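Long-range contacts in putative aminopeptidase (Leishmania major, PDB 5NTH), which probably acts as a manganese-dependent metalloaminopeptidase of the M17 leucyl aminopeptidase family, removing residues from the amino ends of peptides: residues Lys5-Ser9 with Asp228-Glu234; Val245-Lys251 with His275-Tyr281. One frame throughout, in Å; residues are numbered along the deposited sequence.

Contact 1 (Lys5-Ser9 with Asp228-Glu234); sequences KRPRS and DTVVYAE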
ATOM      1  N   LYS A   5       3.176 -48.127   6.286  1.00 71.74           N
ATOM      2  CA  LYS A   5       3.619 -48.135   4.860  1.00 71.23           C
ATOM      3  C   LYS A   5       3.996 -46.705   4.422  1.00 67.33           C
ATOM      4  O   LYS A   5       5.114 -46.449   3.958  1.00 65.63           O
ATOM      5  CB  LYS A   5       2.533 -48.712   3.919  1.00 66.54           C
ATOM      6  N   ARG A   6       3.052 -45.793   4.660  1.00 61.87           N
ATOM      7  CA  ARG A   6       3.120 -44.376   4.293  1.00 54.98           C
ATOM      8  C   ARG A   6       4.389 -43.617   4.723  1.00 53.11           C
ATOM      9  O   ARG A   6       4.687 -43.536   5.919  1.00 48.40           O
ATOM     10  CB  ARG A   6       1.910 -43.634   4.869  1.00 51.43           C
ATOM     11  CG  ARG A   6       1.580 -42.398   4.070  1.00 49.65           C
ATOM     12  CD  ARG A   6       0.449 -41.605   4.677  1.00 49.20           C
ATOM     13  NE  ARG A   6      -0.811 -42.324   4.621  1.00 48.52           N
ATOM     14  CZ  ARG A   6      -1.386 -42.952   5.633  1.00 48.82           C
ATOM     15  NH1 ARG A   6      -0.854 -42.947   6.849  1.00 50.32           N
ATOM     16  NH2 ARG A   6      -2.534 -43.573   5.436  1.00 51.29           N
ATOM     17  N   PRO A   7       5.123 -43.047   3.742  1.00 52.97           N
ATOM     18  CA  PRO A   7       6.263 -42.176   4.068  1.00 51.57           C
ATOM     19  C   PRO A   7       5.798 -40.722   4.242  1.00 49.53           C
ATOM     20  O   PRO A   7       5.995 -39.887   3.345  1.00 50.47           O
ATOM     21  CB  PRO A   7       7.186 -42.343   2.845  1.00 50.97           C
ATOM     22  CG  PRO A   7       6.236 -42.591   1.700  1.00 51.97           C
ATOM     23  CD  PRO A   7       5.003 -43.266   2.276  1.00 52.25           C
ATOM     24  N   ARG A   8       5.167 -40.441   5.381  1.00 47.45           N
ATOM     25  CA  ARG A   8       4.588 -39.104   5.650  1.00 45.99           C
ATOM     26  C   ARG A   8       5.134 -38.436   6.932  1.00 45.42           C
ATOM     27  O   ARG A   8       6.227 -37.853   6.900  1.00 44.10           O
ATOM     28  CB  ARG A   8       3.048 -39.133   5.605  1.00 43.81           C
ATOM     29  CG  ARG A   8       2.430 -37.761   5.386  1.00 43.36           C
ATOM     30  CD  ARG A   8       0.943 -37.725   5.681  1.00 43.25           C
ATOM     31  NE  ARG A   8       0.609 -36.947   6.882  1.00 44.93           N
ATOM     32  CZ  ARG A   8       0.110 -35.703   6.902  1.00 45.76           C
ATOM     33  NH1 ARG A   8      -0.126 -35.016   5.787  1.00 46.12           N
ATOM     34  NH2 ARG A   8      -0.170 -35.131   8.065  1.00 47.87           N
ATOM     35  N   SER A   9       4.385 -38.491   8.039  1.00 47.42           N
ATOM     36  CA  SER A   9       4.817 -37.856   9.295  1.00 48.76           C
ATOM     37  C   SER A   9       5.546 -38.849  10.202  1.00 53.13           C
ATOM     38  O   SER A   9       5.504 -40.074  10.005  1.00 50.36           O
ATOM     39  CB  SER A   9       3.655 -37.146  10.045  1.00 46.28           C
ATOM     40  OG  SER A   9       3.068 -37.956  11.057  1.00 41.81           O
ATOM     41  N   ASP A 228      -2.233 -33.579   1.520  1.00 28.59           N
ATOM     42  CA  ASP A 228      -0.965 -33.170   0.939  1.00 29.30           C
ATOM     43  C   ASP A 228      -0.696 -34.069  -0.257  1.00 29.03           C
ATOM     44  O   ASP A 228      -1.544 -34.864  -0.646  1.00 30.09           O
ATOM     45  CB  ASP A 228       0.150 -33.253   1.998  1.00 30.33           C
ATOM     46  CG  ASP A 228       0.356 -34.661   2.550  1.00 30.45           C
ATOM     47  OD1 ASP A 228       0.121 -35.642   1.841  1.00 31.82           O
ATOM     48  OD2 ASP A 228       0.761 -34.792   3.708  1.00 32.00           O
ATOM     49  N   THR A 229       0.489 -33.977  -0.821  1.00 28.46           N
ATOM     50  CA  THR A 229       0.789 -34.711  -2.028  1.00 29.01           C
ATOM     51  C   THR A 229       0.960 -36.191  -1.827  1.00 29.60           C
ATOM     52  O   THR A 229       0.747 -36.941  -2.757  1.00 30.72           O
ATOM     53  CB  THR A 229       2.069 -34.203  -2.704  1.00 29.04           C
ATOM     54  OG1 THR A 229       3.198 -34.413  -1.851  1.00 27.94           O
ATOM     55  CG2 THR A 229       1.924 -32.716  -3.059  1.00 29.39           C
ATOM     56  N   VAL A 230       1.373 -36.621  -0.644  1.00 30.11           N
ATOM     57  CA  VAL A 230       1.542 -38.059  -0.396  1.00 30.60           C
ATOM     58  C   VAL A 230       0.194 -38.726  -0.174  1.00 29.73           C
ATOM     59  O   VAL A 230      -0.013 -39.875  -0.558  1.00 29.50           O
ATOM     60  CB  VAL A 230       2.508 -38.326   0.775  1.00 30.99           C
ATOM     61  CG1 VAL A 230       2.513 -39.789   1.182  1.00 30.90           C
ATOM     62  CG2 VAL A 230       3.918 -37.936   0.356  1.00 31.20           C
ATOM     63  N   VAL A 231      -0.717 -37.992   0.437  1.00 29.50           N
ATOM     64  CA  VAL A 231      -2.008 -38.541   0.766  1.00 30.55           C
ATOM     65  C   VAL A 231      -2.822 -38.578  -0.508  1.00 31.91           C
ATOM     66  O   VAL A 231      -3.348 -39.625  -0.862  1.00 32.19           O
ATOM     67  CB  VAL A 231      -2.730 -37.722   1.856  1.00 30.20           C
ATOM     68  CG1 VAL A 231      -4.199 -38.142   1.986  1.00 29.87           C
ATOM     69  CG2 VAL A 231      -2.028 -37.912   3.190  1.00 29.62           C
ATOM     70  N   TYR A 232      -2.909 -37.428  -1.183  1.00 32.13           N
ATOM     71  CA  TYR A 232      -3.547 -37.317  -2.489  1.00 30.79           C
ATOM     72  C   TYR A 232      -3.060 -38.433  -3.412  1.00 31.34           C
ATOM     73  O   TYR A 232      -3.852 -39.015  -4.136  1.00 31.74           O
ATOM     74  CB  TYR A 232      -3.221 -35.978  -3.118  1.00 30.54           C
ATOM     75  CG  TYR A 232      -4.188 -35.465  -4.146  1.00 30.90           C
ATOM     76  CD1 TYR A 232      -5.114 -36.296  -4.785  1.00 31.63           C
ATOM     77  CD2 TYR A 232      -4.162 -34.122  -4.503  1.00 31.24           C
ATOM     78  CE1 TYR A 232      -5.989 -35.795  -5.725  1.00 32.83           C
ATOM     79  CE2 TYR A 232      -5.032 -33.603  -5.441  1.00 32.21           C
ATOM     80  CZ  TYR A 232      -5.945 -34.433  -6.062  1.00 33.76           C
ATOM     81  OH  TYR A 232      -6.826 -33.903  -7.015  1.00 35.63           O
ATOM     82  N   ALA A 233      -1.771 -38.756  -3.370  1.00 31.36           N
ATOM     83  CA  ALA A 233      -1.240 -39.874  -4.186  1.00 32.52           C
ATOM     84  C   ALA A 233      -1.689 -41.276  -3.742  1.00 32.56           C
ATOM     85  O   ALA A 233      -1.951 -42.160  -4.565  1.00 32.97           O
ATOM     86  CB  ALA A 233       0.271 -39.835  -4.201  1.00 33.18           C
ATOM     87  N   GLU A 234      -1.746 -41.494  -2.442  1.00 31.80           N
ATOM     88  CA  GLU A 234      -2.230 -42.764  -1.937  1.00 31.62           C
ATOM     89  C   GLU A 234      -3.706 -43.016  -2.366  1.00 29.68           C
ATOM     90  O   GLU A 234      -4.114 -44.163  -2.623  1.00 28.17           O
ATOM     91  CB  GLU A 234      -2.075 -42.771  -0.428  1.00 33.02           C
ATOM     92  CG  GLU A 234      -2.205 -44.132   0.211  1.00 35.07           C
ATOM     93  CD  GLU A 234      -2.192 -44.013   1.715  1.00 37.81           C
ATOM     94  OE1 GLU A 234      -1.157 -43.568   2.281  1.00 38.43           O
ATOM     95  OE2 GLU A 234      -3.242 -44.323   2.315  1.00 41.01           O
TER

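Contact 2 (Val245-Lys251 with His275-Tyr281); sequences VDMTVIK and HLVTLRY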
ATOM      1  N   VAL A 245      -6.858 -49.947 -13.499  1.00 40.96           N
ATOM      2  CA  VAL A 245      -6.229 -49.132 -14.571  1.00 40.25           C
ATOM      3  C   VAL A 245      -4.730 -49.047 -14.366  1.00 39.78           C
ATOM      4  O   VAL A 245      -4.232 -49.325 -13.273  1.00 37.81           O
ATOM      5  CB  VAL A 245      -6.847 -47.701 -14.682  1.00 40.81           C
ATOM      6  CG1 VAL A 245      -8.371 -47.765 -14.640  1.00 41.25           C
ATOM      7  CG2 VAL A 245      -6.359 -46.756 -13.580  1.00 41.51           C
ATOM      8  N   ASP A 246      -4.012 -48.640 -15.413  1.00 40.83           N
ATOM      9  CA  ASP A 246      -2.561 -48.494 -15.300  1.00 42.34           C
ATOM     10  C   ASP A 246      -2.296 -47.166 -14.578  1.00 40.45           C
ATOM     11  O   ASP A 246      -3.066 -46.209 -14.695  1.00 40.44           O
ATOM     12  CB  ASP A 246      -1.831 -48.584 -16.671  1.00 45.91           C
ATOM     13  CG  ASP A 246      -2.178 -49.872 -17.479  1.00 49.36           C
ATOM     14  OD1 ASP A 246      -2.455 -50.943 -16.875  1.00 52.11           O
ATOM     15  OD2 ASP A 246      -2.161 -49.810 -18.738  1.00 51.76           O
ATOM     16  N   MET A 247      -1.232 -47.131 -13.797  1.00 38.81           N
ATOM     17  CA  MET A 247      -0.844 -45.944 -13.070  1.00 38.12           C
ATOM     18  C   MET A 247       0.649 -45.729 -13.253  1.00 37.70           C
ATOM     19  O   MET A 247       1.442 -46.655 -13.104  1.00 35.96           O
ATOM     20  CB  MET A 247      -1.160 -46.104 -11.584  1.00 38.60           C
ATOM     21  CG  MET A 247      -1.041 -44.806 -10.804  1.00 39.88           C
ATOM     22  SD  MET A 247      -1.442 -44.928  -9.052  1.00 41.18           S
ATOM     23  CE  MET A 247      -0.068 -45.902  -8.415  1.00 40.74           C
ATOM     24  N   THR A 248       1.028 -44.494 -13.555  1.00 37.67           N
ATOM     25  CA  THR A 248       2.440 -44.090 -13.578  1.00 37.37           C
ATOM     26  C   THR A 248       2.644 -42.938 -12.605  1.00 36.24           C
ATOM     27  O   THR A 248       1.935 -41.934 -12.677  1.00 36.69           O
ATOM     28  CB  THR A 248       2.871 -43.661 -14.993  1.00 37.41           C
ATOM     29  OG1 THR A 248       2.652 -44.758 -15.904  1.00 36.75           O
ATOM     30  CG2 THR A 248       4.359 -43.220 -15.001  1.00 36.89           C
ATOM     31  N   VAL A 249       3.593 -43.097 -11.690  1.00 35.18           N
ATOM     32  CA  VAL A 249       3.915 -42.061 -10.703  1.00 34.77           C
ATOM     33  C   VAL A 249       5.367 -41.710 -10.847  1.00 34.36           C
ATOM     34  O   VAL A 249       6.204 -42.591 -10.774  1.00 35.38           O
ATOM     35  CB  VAL A 249       3.731 -42.569  -9.261  1.00 35.22           C
ATOM     36  CG1 VAL A 249       4.078 -41.484  -8.253  1.00 36.25           C
ATOM     37  CG2 VAL A 249       2.307 -43.049  -9.033  1.00 36.30           C
ATOM     38  N   ILE A 250       5.689 -40.436 -11.013  1.00 34.10           N
ATOM     39  CA  ILE A 250       7.088 -39.990 -10.878  1.00 33.14           C
ATOM     40  C   ILE A 250       7.145 -39.117  -9.640  1.00 33.14           C
ATOM     41  O   ILE A 250       6.388 -38.162  -9.543  1.00 33.85           O
ATOM     42  CB  ILE A 250       7.593 -39.259 -12.145  1.00 32.77           C
ATOM     43  CG1 ILE A 250       7.400 -40.168 -13.385  1.00 31.64           C
ATOM     44  CG2 ILE A 250       9.078 -38.870 -11.999  1.00 32.19           C
ATOM     45  CD1 ILE A 250       7.370 -39.435 -14.699  1.00 30.89           C
ATOM     46  N   LYS A 251       8.011 -39.452  -8.689  1.00 33.99           N
ATOM     47  CA  LYS A 251       7.995 -38.794  -7.368  1.00 36.06           C
ATOM     48  C   LYS A 251       9.354 -38.192  -6.978  1.00 36.61           C
ATOM     49  O   LYS A 251      10.388 -38.808  -7.212  1.00 34.91           O
ATOM     50  CB  LYS A 251       7.554 -39.802  -6.301  1.00 37.35           C
ATOM     51  CG  LYS A 251       7.501 -39.269  -4.873  1.00 40.05           C
ATOM     52  CD  LYS A 251       7.090 -40.371  -3.877  1.00 43.03           C
ATOM     53  CE  LYS A 251       7.424 -40.030  -2.411  1.00 44.63           C
ATOM     54  NZ  LYS A 251       6.747 -40.899  -1.387  1.00 44.66           N
ATOM     55  N   HIS A 275       4.807 -34.885  -7.101  1.00 32.33           N
ATOM     56  CA  HIS A 275       4.482 -36.085  -7.869  1.00 31.87           C
ATOM     57  C   HIS A 275       3.848 -35.700  -9.184  1.00 30.91           C
ATOM     58  O   HIS A 275       2.968 -34.838  -9.227  1.00 29.32           O
ATOM     59  CB  HIS A 275       3.415 -36.971  -7.213  1.00 32.06           C
ATOM     60  CG  HIS A 275       3.733 -37.454  -5.837  1.00 32.37           C
ATOM     61  ND1 HIS A 275       3.819 -36.612  -4.751  1.00 32.05           N
ATOM     62  CD2 HIS A 275       3.868 -38.713  -5.350  1.00 32.93           C
ATOM     63  CE1 HIS A 275       4.055 -37.329  -3.665  1.00 32.86           C
ATOM     64  NE2 HIS A 275       4.080 -38.608  -3.999  1.00 32.30           N
ATOM     65  N   LEU A 276       4.251 -36.390 -10.242  1.00 30.26           N
ATOM     66  CA  LEU A 276       3.383 -36.530 -11.392  1.00 30.49           C
ATOM     67  C   LEU A 276       2.712 -37.883 -11.279  1.00 29.84           C
ATOM     68  O   LEU A 276       3.366 -38.915 -11.205  1.00 29.70           O
ATOM     69  CB  LEU A 276       4.136 -36.373 -12.704  1.00 30.82           C
ATOM     70  CG  LEU A 276       4.344 -34.913 -13.107  1.00 31.32           C
ATOM     71  CD1 LEU A 276       5.305 -34.858 -14.260  1.00 32.06           C
ATOM     72  CD2 LEU A 276       3.051 -34.240 -13.531  1.00 32.21           C
ATOM     73  N   VAL A 277       1.396 -37.863 -11.217  1.00 29.55           N
ATOM     74  CA  VAL A 277       0.643 -39.077 -11.084  1.00 29.88           C
ATOM     75  C   VAL A 277      -0.295 -39.110 -12.275  1.00 30.74           C
ATOM     76  O   VAL A 277      -1.039 -38.142 -12.500  1.00 29.23           O
ATOM     77  CB  VAL A 277      -0.179 -39.088  -9.795  1.00 30.23           C
ATOM     78  CG1 VAL A 277      -0.880 -40.434  -9.627  1.00 30.79           C
ATOM     79  CG2 VAL A 277       0.699 -38.774  -8.595  1.00 30.06           C
ATOM     80  N   THR A 278      -0.244 -40.214 -13.028  1.00 31.14           N
ATOM     81  CA  THR A 278      -1.088 -40.387 -14.183  1.00 32.13           C
ATOM     82  C   THR A 278      -1.792 -41.730 -14.119  1.00 34.82           C
ATOM     83  O   THR A 278      -1.155 -42.767 -13.922  1.00 35.71           O
ATOM     84  CB  THR A 278      -0.312 -40.320 -15.486  1.00 31.98           C
ATOM     85  OG1 THR A 278       0.194 -38.996 -15.673  1.00 31.64           O
ATOM     86  CG2 THR A 278      -1.242 -40.686 -16.668  1.00 32.40           C
ATOM     87  N   LEU A 279      -3.113 -41.684 -14.298  1.00 36.50           N
ATOM     88  CA  LEU A 279      -3.960 -42.862 -14.402  1.00 37.22           C
ATOM     89  C   LEU A 279      -4.439 -42.911 -15.824  1.00 37.24           C
ATOM     90  O   LEU A 279      -4.752 -41.866 -16.402  1.00 37.19           O
ATOM     91  CB  LEU A 279      -5.174 -42.757 -13.473  1.00 38.17           C
ATOM     92  CG  LEU A 279      -4.912 -43.134 -12.017  1.00 39.29           C
ATOM     93  CD1 LEU A 279      -3.964 -42.154 -11.355  1.00 39.28           C
ATOM     94  CD2 LEU A 279      -6.208 -43.236 -11.225  1.00 39.16           C
ATOM     95  N   ARG A 280      -4.508 -44.114 -16.386  1.00 38.34           N
ATOM     96  CA  ARG A 280      -4.987 -44.286 -17.763  1.00 39.92           C
ATOM     97  C   ARG A 280      -5.682 -45.635 -17.992  1.00 36.47           C
ATOM     98  O   ARG A 280      -5.236 -46.670 -17.485  1.00 34.56           O
ATOM     99  CB  ARG A 280      -3.832 -44.123 -18.739  1.00 43.94           C
ATOM    100  CG  ARG A 280      -2.696 -45.116 -18.493  1.00 49.13           C
ATOM    101  CD  ARG A 280      -1.759 -45.252 -19.685  1.00 56.34           C
ATOM    102  NE  ARG A 280      -2.495 -45.381 -20.970  1.00 63.19           N
ATOM    103  CZ  ARG A 280      -2.686 -46.491 -21.687  1.00 62.72           C
ATOM    104  NH1 ARG A 280      -2.207 -47.668 -21.297  1.00 67.01           N
ATOM    105  NH2 ARG A 280      -3.371 -46.409 -22.823  1.00 63.60           N
ATOM    106  N   TYR A 281      -6.760 -45.591 -18.774  1.00 34.50           N
ATOM    107  CA  TYR A 281      -7.551 -46.764 -19.156  1.00 33.76           C
ATOM    108  C   TYR A 281      -7.604 -46.850 -20.665  1.00 34.16           C
ATOM    109  O   TYR A 281      -7.889 -45.832 -21.320  1.00 32.73           O
ATOM    110  CB  TYR A 281      -8.979 -46.631 -18.642  1.00 32.91           C
ATOM    111  CG  TYR A 281      -9.845 -47.882 -18.681  1.00 32.36           C
ATOM    112  CD1 TYR A 281      -9.444 -49.066 -18.071  1.00 32.68           C
ATOM    113  CD2 TYR A 281     -11.112 -47.849 -19.256  1.00 32.61           C
ATOM    114  CE1 TYR A 281     -10.278 -50.202 -18.066  1.00 33.48           C
ATOM    115  CE2 TYR A 281     -11.961 -48.966 -19.272  1.00 33.03           C
ATOM    116  CZ  TYR A 281     -11.545 -50.156 -18.680  1.00 33.33           C
ATOM    117  OH  TYR A 281     -12.390 -51.266 -18.692  1.00 31.49           O
TER
HETATM  118  O   HOH W   1       3.018 -39.498 -14.323  1.00 41.00           O

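Contact 1 (Lys5-Ser9 with Asp228-Glu234)
R6 NE donates to E234 OE1 at 2.7 Å, the shorter arm of a two-point salt bridge that ties the N-terminal loop to the first turns of helix 229-243 in the catalytic domain. The second arm runs from R6 NH2 to E234 OE2 at 3.3 Å and uses the syn lone pair of that oxygen. Arginine suits the place because NE and NH2 each meet a different oxygen of E234. The planes are 21° apart and the grip is side-on, with OE1 tilted well out of the guanidinium plane and the NE bond bent (131°). R6 is also held by helix 12-26: NH1 pairs with E15 and NH2 bonds S19, so a largely buried charge is shared between two helices. E234 reaches across with CG anti to its backbone N (chi1 -165°) and the chain extended beyond.

Between the two charged ends the contact is apolar. V230 CG1 rests against R6 CG at 4.0 Å and looser against the ring of P7, the centre of an inverse gamma turn. The methylene R8 CD lies 3.9 Å from V231 CG2. R8 continues to the helix start, where its guanidinium forms a salt bridge with D228, although the modelled spacing is doubtfully short; NH2 also pairs with E14. As N-cap, D228 suits its place: its short carboxylate folds back, and OD1 accepts from V231 N at 2.9 Å and, weakly, from V230 N.

Contact 2 (Val245-Lys251 with His275-Tyr281)
Strands 246-251 and 275-282 form an antiparallel ladder at the margin of the mixed sheet of the catalytic domain, 246-251 being an outermost strand within this chain. The hydrogen-bonded pairs are D246 with R280, T248 with T278 and I250 with L276, each joined by two backbone bonds; T248 N to T278 O, at 2.8 Å, is nearly straight (168°). Between them, V249 CA makes a CA-H...O contact with L276 O, 3.2 Å from CA to O.

On the face of M247, V249 and K251, beta-branched V249 and V277 lie side by side, CG2 to CG1 at 4.2 Å, and M247 CG meets L279 CD1 at 4.0 Å. At that row's end K251 CG, anti to the backbone N (chi1 179°), lies over one face of the H275 imidazole, offset toward the rim, 3.9 Å from the centroid in a CH-pi contact; CD continues past NE2.

On the other face D246 and R280 lie side by side, OD2 forming a salt bridge with NH1 at 3.3 Å, their planes 39° apart. A water donates to T248 O and also bonds T278 OG1, whose hydroxyl is held by T355. Backbone pairing thus fixes the register; side chains add aliphatic and CH-pi contacts on one face, and on the other a salt bridge and a water beside apolar I250 and L276.

The two contacts lie on the same side of the chain's centre, their own centres about 15 Å apart, and come in series along the chain. Helix 229-243, whose start belongs to contact 1, leads directly into strand 246-251 of contact 2 and packs back over the sheet, A237 and A240 touching M247. The contacts meet where T229 O approaches H275 CE1 at 3.5 Å and P7 CG approaches K251 NZ at 3.6 Å. The N-terminal loop touches both the helix and the sheet edge, so the three elements meet at one corner. Contact 1 is distant from the annotated sites, whereas L276 of contact 2 lies about 10 Å from manganese-binding K298, measured between side chains.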